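Local structure of hypothetical protein PA4535 (Pseudomonas aeruginosa, 1Y0K) at residues R25-D28 against R29-W32; R123-A126 against H127-E131. The protein is of unknown function but belongs to the PD-(D/E)XK clan as a putative endonuclease of the DUF1780 family. All coordinates share one frame; numbering follows the deposited sequence. Where two conformers were deposited one is given.

Contact 1 of 2, residues R25-D28 against R29-W32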
loop_
_atom_site.group_PDB
_atom_site.type_symbol
_atom_site.label_atom_id
_atom_site.label_comp_id
_atom_site.label_asym_id
_atom_site.label_seq_id
_atom_site.Cartn_x
_atom_site.Cartn_y
_atom_site.Cartn_z
ATOM N N ARG A 25 3.862 13.306 -11.266
ATOM C CA ARG A 25 3.019 12.884 -12.383
ATOM C C ARG A 25 2.373 11.537 -12.068
ATOM O O ARG A 25 2.919 10.770 -11.275
ATOM C CB ARG A 25 3.847 12.798 -13.665
ATOM C CG ARG A 25 4.371 14.150 -14.124
ATOM C CD ARG A 25 5.315 14.017 -15.304
ATOM N NE ARG A 25 5.427 15.282 -16.023
ATOM C CZ ARG A 25 6.285 16.252 -15.726
ATOM N NH1 ARG A 25 7.138 16.121 -14.711
ATOM N NH2 ARG A 25 6.292 17.361 -16.452
ATOM N N LYS A 26 1.233 11.246 -12.706
ATOM C CA LYS A 26 0.394 10.093 -12.329
ATOM C C LYS A 26 1.081 8.715 -12.373
ATOM O O LYS A 26 1.115 8.002 -11.357
ATOM C CB LYS A 26 -0.917 10.064 -13.124
ATOM C CG LYS A 26 -1.866 8.965 -12.652
ATOM C CD LYS A 26 -3.160 8.914 -13.446
ATOM C CE LYS A 26 -4.033 7.767 -12.957
ATOM N NZ LYS A 26 -3.516 6.443 -13.398
ATOM N N TRP A 27 1.611 8.328 -13.530
ATOM C CA TRP A 27 2.245 7.018 -13.611
ATOM C C TRP A 27 3.532 6.970 -12.791
ATOM O O TRP A 27 3.819 5.970 -12.131
ATOM C CB TRP A 27 2.508 6.562 -15.053
ATOM C CG TRP A 27 2.786 5.071 -15.076
ATOM C CD1 TRP A 27 1.864 4.061 -14.981
ATOM C CD2 TRP A 27 4.065 4.437 -15.160
ATOM N NE1 TRP A 27 2.493 2.840 -15.010
ATOM C CE2 TRP A 27 3.843 3.039 -15.114
ATOM C CE3 TRP A 27 5.381 4.913 -15.269
ATOM C CZ2 TRP A 27 4.886 2.112 -15.185
ATOM C CZ3 TRP A 27 6.419 3.987 -15.336
ATOM C CH2 TRP A 27 6.164 2.605 -15.291
ATOM N N ASP A 28 4.290 8.059 -12.814
ATOM C CA ASP A 28 5.504 8.150 -12.007
ATOM C C ASP A 28 5.195 7.959 -10.510
ATOM O O ASP A 28 5.918 7.257 -9.812
ATOM C CB ASP A 28 6.199 9.486 -12.245
ATOM C CG ASP A 28 7.471 9.637 -11.431
ATOM O OD1 ASP A 28 8.477 8.972 -11.771
ATOM O OD2 ASP A 28 7.462 10.432 -10.466
ATOM N N ARG A 29 4.119 8.585 -10.046
ATOM C CA ARG A 29 3.630 8.447 -8.674
ATOM C C ARG A 29 3.338 6.983 -8.339
ATOM O O ARG A 29 3.728 6.487 -7.281
ATOM C CB ARG A 29 2.339 9.262 -8.531
ATOM C CG ARG A 29 1.908 9.587 -7.123
ATOM C CD ARG A 29 0.999 10.811 -7.128
ATOM N NE ARG A 29 -0.064 10.696 -8.122
ATOM C CZ ARG A 29 -0.703 11.722 -8.672
ATOM N NH1 ARG A 29 -0.396 12.977 -8.340
ATOM N NH2 ARG A 29 -1.657 11.487 -9.561
ATOM N N GLU A 30 2.628 6.310 -9.241
ATOM C CA GLU A 30 2.255 4.910 -9.056
ATOM C C GLU A 30 3.475 3.997 -9.075
ATOM O O GLU A 30 3.591 3.094 -8.236
ATOM C CB GLU A 30 1.207 4.494 -10.096
ATOM C CG GLU A 30 -0.154 5.119 -9.806
ATOM C CD GLU A 30 -1.008 5.344 -11.042
ATOM O OE1 GLU A 30 -0.596 4.962 -12.162
ATOM O OE2 GLU A 30 -2.103 5.933 -10.882
ATOM N N ARG A 31 4.394 4.247 -10.007
ATOM C CA ARG A 31 5.647 3.487 -10.067
ATOM C C ARG A 31 6.479 3.722 -8.800
ATOM O O ARG A 31 7.069 2.788 -8.246
ATOM C CB ARG A 31 6.453 3.871 -11.308
ATOM C CG ARG A 31 7.545 2.865 -11.640
ATOM C CD ARG A 31 8.708 3.502 -12.361
ATOM N NE ARG A 31 9.335 4.491 -11.496
ATOM C CZ ARG A 31 9.238 5.800 -11.659
ATOM N NH1 ARG A 31 9.808 6.612 -10.783
ATOM N NH2 ARG A 31 8.576 6.298 -12.695
ATOM N N TRP A 32 6.500 4.964 -8.329
ATOM C CA TRP A 32 7.238 5.314 -7.122
ATOM C C TRP A 32 6.713 4.484 -5.946
ATOM O O TRP A 32 7.501 3.941 -5.188
ATOM C CB TRP A 32 7.117 6.826 -6.858
ATOM C CG TRP A 32 7.712 7.343 -5.555
ATOM C CD1 TRP A 32 8.953 7.875 -5.378
ATOM C CD2 TRP A 32 7.051 7.425 -4.285
ATOM N NE1 TRP A 32 9.125 8.260 -4.060
ATOM C CE2 TRP A 32 7.969 7.998 -3.370
ATOM C CE3 TRP A 32 5.770 7.062 -3.826
ATOM C CZ2 TRP A 32 7.650 8.214 -2.023
ATOM C CZ3 TRP A 32 5.444 7.282 -2.479
ATOM C CH2 TRP A 32 6.384 7.857 -1.593
#
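D28 and R31 both start with CG anti to the backbone N (chi1 -180° and -164°), and R31 then bends at chi3. The bend turns the guanidinium edge toward the D28 carboxylate. NH1 and NH2 grip the same oxygen end-on, with R31 NH2 2.8 Å from D28 OD1. OD1 lies in the guanidinium plane, but both nitrogens reach it from one face of the carboxylate, so the two groups are not coplanar. The aliphatic part of R31 also packs on W27. Its CB lies over one ring face in a CH-pi contact, 4.2 Å from the centroid of the six-membered ring, and R31 CD comes 3.8 Å from W27 CZ3. W27 NE1 is hydrogen-bonded to D59 O. K26 runs extended until it bends at its last torsion. This brings K26 NZ 2.9 Å from E30 OE2, on its syn lone pair; E30 is a buried residue. R29 also bends at chi3, which lays R29 NH2 3.7 Å from K26 CA, and its NH1 donates to L21 O. Backbone bonds begin with R29 N to R25 O, 2.8 Å. Salt bridges spaced i to i+3 and i to i+4 are characteristic of an alpha-helix; here they lie in the first turns of helix 26-40, which R25 precedes at the N-cap position.

Contact 2 of 2, residues R123-A126 against H127-E131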
loop_
_atom_site.group_PDB
_atom_site.type_symbol
_atom_site.label_atom_id
_atom_site.label_comp_id
_atom_site.label_asym_id
_atom_site.label_seq_id
_atom_site.Cartn_x
_atom_site.Cartn_y
_atom_site.Cartn_z
ATOM N N ARG A 123 -14.146 -0.747 -1.941
ATOM C CA ARG A 123 -15.561 -0.987 -2.289
ATOM C C ARG A 123 -15.926 -0.377 -3.648
ATOM O O ARG A 123 -16.598 -1.023 -4.458
ATOM C CB ARG A 123 -16.494 -0.440 -1.203
ATOM C CG ARG A 123 -16.408 -1.226 0.103
ATOM C CD ARG A 123 -17.148 -0.535 1.244
ATOM N NE ARG A 123 -16.887 -1.199 2.523
ATOM C CZ ARG A 123 -16.851 -0.580 3.700
ATOM N NH1 ARG A 123 -17.059 0.729 3.784
ATOM N NH2 ARG A 123 -16.589 -1.273 4.798
ATOM N N LYS A 124 -15.476 0.855 -3.884
ATOM C CA LYS A 124 -15.744 1.559 -5.140
ATOM C C LYS A 124 -15.087 0.840 -6.312
ATOM O O LYS A 124 -15.714 0.635 -7.364
ATOM C CB LYS A 124 -15.249 3.004 -5.084
ATOM C CG LYS A 124 -16.037 3.937 -4.168
ATOM C CD LYS A 124 -15.447 5.354 -4.234
ATOM C CE LYS A 124 -16.236 6.353 -3.381
ATOM N NZ LYS A 124 -17.529 6.761 -4.016
ATOM N N LYS A 125 -13.823 0.450 -6.134
ATOM C CA LYS A 125 -13.121 -0.321 -7.181
ATOM C C LYS A 125 -13.795 -1.654 -7.474
ATOM O O LYS A 125 -14.045 -1.987 -8.637
ATOM C CB LYS A 125 -11.668 -0.591 -6.790
ATOM C CG LYS A 125 -10.752 0.597 -6.842
ATOM C CD LYS A 125 -9.311 0.102 -6.665
ATOM C CE LYS A 125 -8.295 1.222 -6.773
ATOM N NZ LYS A 125 -8.259 1.834 -8.132
ATOM N N ALA A 126 -14.077 -2.428 -6.424
ATOM C CA ALA A 126 -14.739 -3.709 -6.591
ATOM C C ALA A 126 -16.037 -3.536 -7.395
ATOM O O ALA A 126 -16.294 -4.290 -8.336
ATOM C CB ALA A 126 -15.013 -4.350 -5.247
ATOM N N HIS A 127 -16.825 -2.521 -7.047
ATOM C CA HIS A 127 -18.066 -2.218 -7.787
ATOM C C HIS A 127 -17.808 -1.864 -9.249
ATOM O O HIS A 127 -18.393 -2.481 -10.145
ATOM C CB HIS A 127 -18.853 -1.079 -7.129
ATOM C CG HIS A 127 -20.057 -0.659 -7.919
ATOM N ND1 HIS A 127 -21.159 -1.471 -8.071
ATOM C CD2 HIS A 127 -20.313 0.463 -8.634
ATOM C CE1 HIS A 127 -22.055 -0.858 -8.825
ATOM N NE2 HIS A 127 -21.565 0.316 -9.184
ATOM N N ASN A 128 -16.949 -0.868 -9.472
ATOM C CA ASN A 128 -16.633 -0.394 -10.821
ATOM C C ASN A 128 -16.140 -1.536 -11.701
ATOM O O ASN A 128 -16.572 -1.680 -12.846
ATOM C CB ASN A 128 -15.601 0.742 -10.787
ATOM C CG ASN A 128 -16.174 2.063 -10.258
ATOM O OD1 ASN A 128 -17.389 2.248 -10.170
ATOM N ND2 ASN A 128 -15.286 2.992 -9.925
ATOM N N TYR A 129 -15.246 -2.354 -11.157
ATOM C CA TYR A 129 -14.693 -3.483 -11.903
ATOM C C TYR A 129 -15.713 -4.600 -12.155
ATOM O O TYR A 129 -15.706 -5.217 -13.223
ATOM C CB TYR A 129 -13.414 -4.000 -11.219
ATOM C CG TYR A 129 -12.302 -2.965 -11.198
ATOM C CD1 TYR A 129 -12.360 -1.840 -12.016
ATOM C CD2 TYR A 129 -11.177 -3.122 -10.380
ATOM C CE1 TYR A 129 -11.365 -0.887 -12.019
ATOM C CE2 TYR A 129 -10.156 -2.155 -10.376
ATOM C CZ TYR A 129 -10.262 -1.050 -11.211
ATOM O OH TYR A 129 -9.294 -0.079 -11.266
ATOM N N SER A 130 -16.590 -4.855 -11.181
ATOM C CA SER A 130 -17.683 -5.820 -11.366
ATOM C C SER A 130 -18.612 -5.384 -12.493
ATOM O O SER A 130 -19.011 -6.205 -13.333
ATOM C CB SER A 130 -18.473 -6.008 -10.065
ATOM O OG SER A 130 -17.723 -6.786 -9.143
ATOM N N GLU A 131 -18.926 -4.090 -12.524
ATOM C CA GLU A 131 -19.796 -3.531 -13.564
ATOM C C GLU A 131 -19.192 -3.631 -14.961
ATOM O O GLU A 131 -19.930 -3.759 -15.947
ATOM C CB GLU A 131 -20.165 -2.083 -13.248
ATOM C CG GLU A 131 -21.200 -1.952 -12.130
ATOM C CD GLU A 131 -22.521 -2.668 -12.456
ATOM O OE1 GLU A 131 -23.092 -2.432 -13.547
ATOM O OE2 GLU A 131 -22.976 -3.478 -11.629
#
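The Y129 ring has the peptide carbon of K125 over one face, and Y129 CG lies 3.2 Å from K125 O. One turn back from E131, the imidazole of H127 has E131 CG over the outer part of one face, 3.5 Å from the ring plane. This is i to i+4 packing within the regular alpha-helix 119-132. K125 and Y129 stand side by side and point the same way. K125 CB, at the foot of the lysine, is 4.2 Å from Y129 CE2 on the ring. At the far end K125 NZ is 3.8 Å from Y129 OH. The lysine bends at its last torsion, and its ammonium forms a salt bridge with E68 of strand 65-73. K125 thus reaches the sheet, while Y129 is buried and touches the loop residues P57, I134 and H136. The helix ladder is regular. Y129 N donates to K125 O at 2.8 Å and N128 N to K124 O at 2.9 Å, the latter nearly straight at 171°. A126 O carries more than the ladder bond, because H136 NE2 also donates to it. With chi1 at -74°, the S130 hydroxyl sits beside its own backbone N and bends back to the preceding turn. S130 N donates to A126 O at 2.9 Å. S130 OG also donates to A126 O, at 3.0 Å, from above the carbonyl plane and on the face opposite S130 N.

How the contacts relate
Contact 1 comes first along the chain, at the start of helix 26-40. Contact 2 follows much later, within helix 119-132, just before strand 140-146. Their centres are about 22 Å apart. The nearest atoms are about 8 Å apart, so the two do not touch. Both lie at the surface and within the one DUF1780 family region. The mixed beta-sheet joins them. R29 and E30 of contact 1 reach F71 and V69 of strand 65-73, and K125 of contact 2 pairs with E68 of that strand. The two helices therefore both contact a shared interior strand, 65-73, consistent with the alpha/beta core of the PD-(D/E)XK clan.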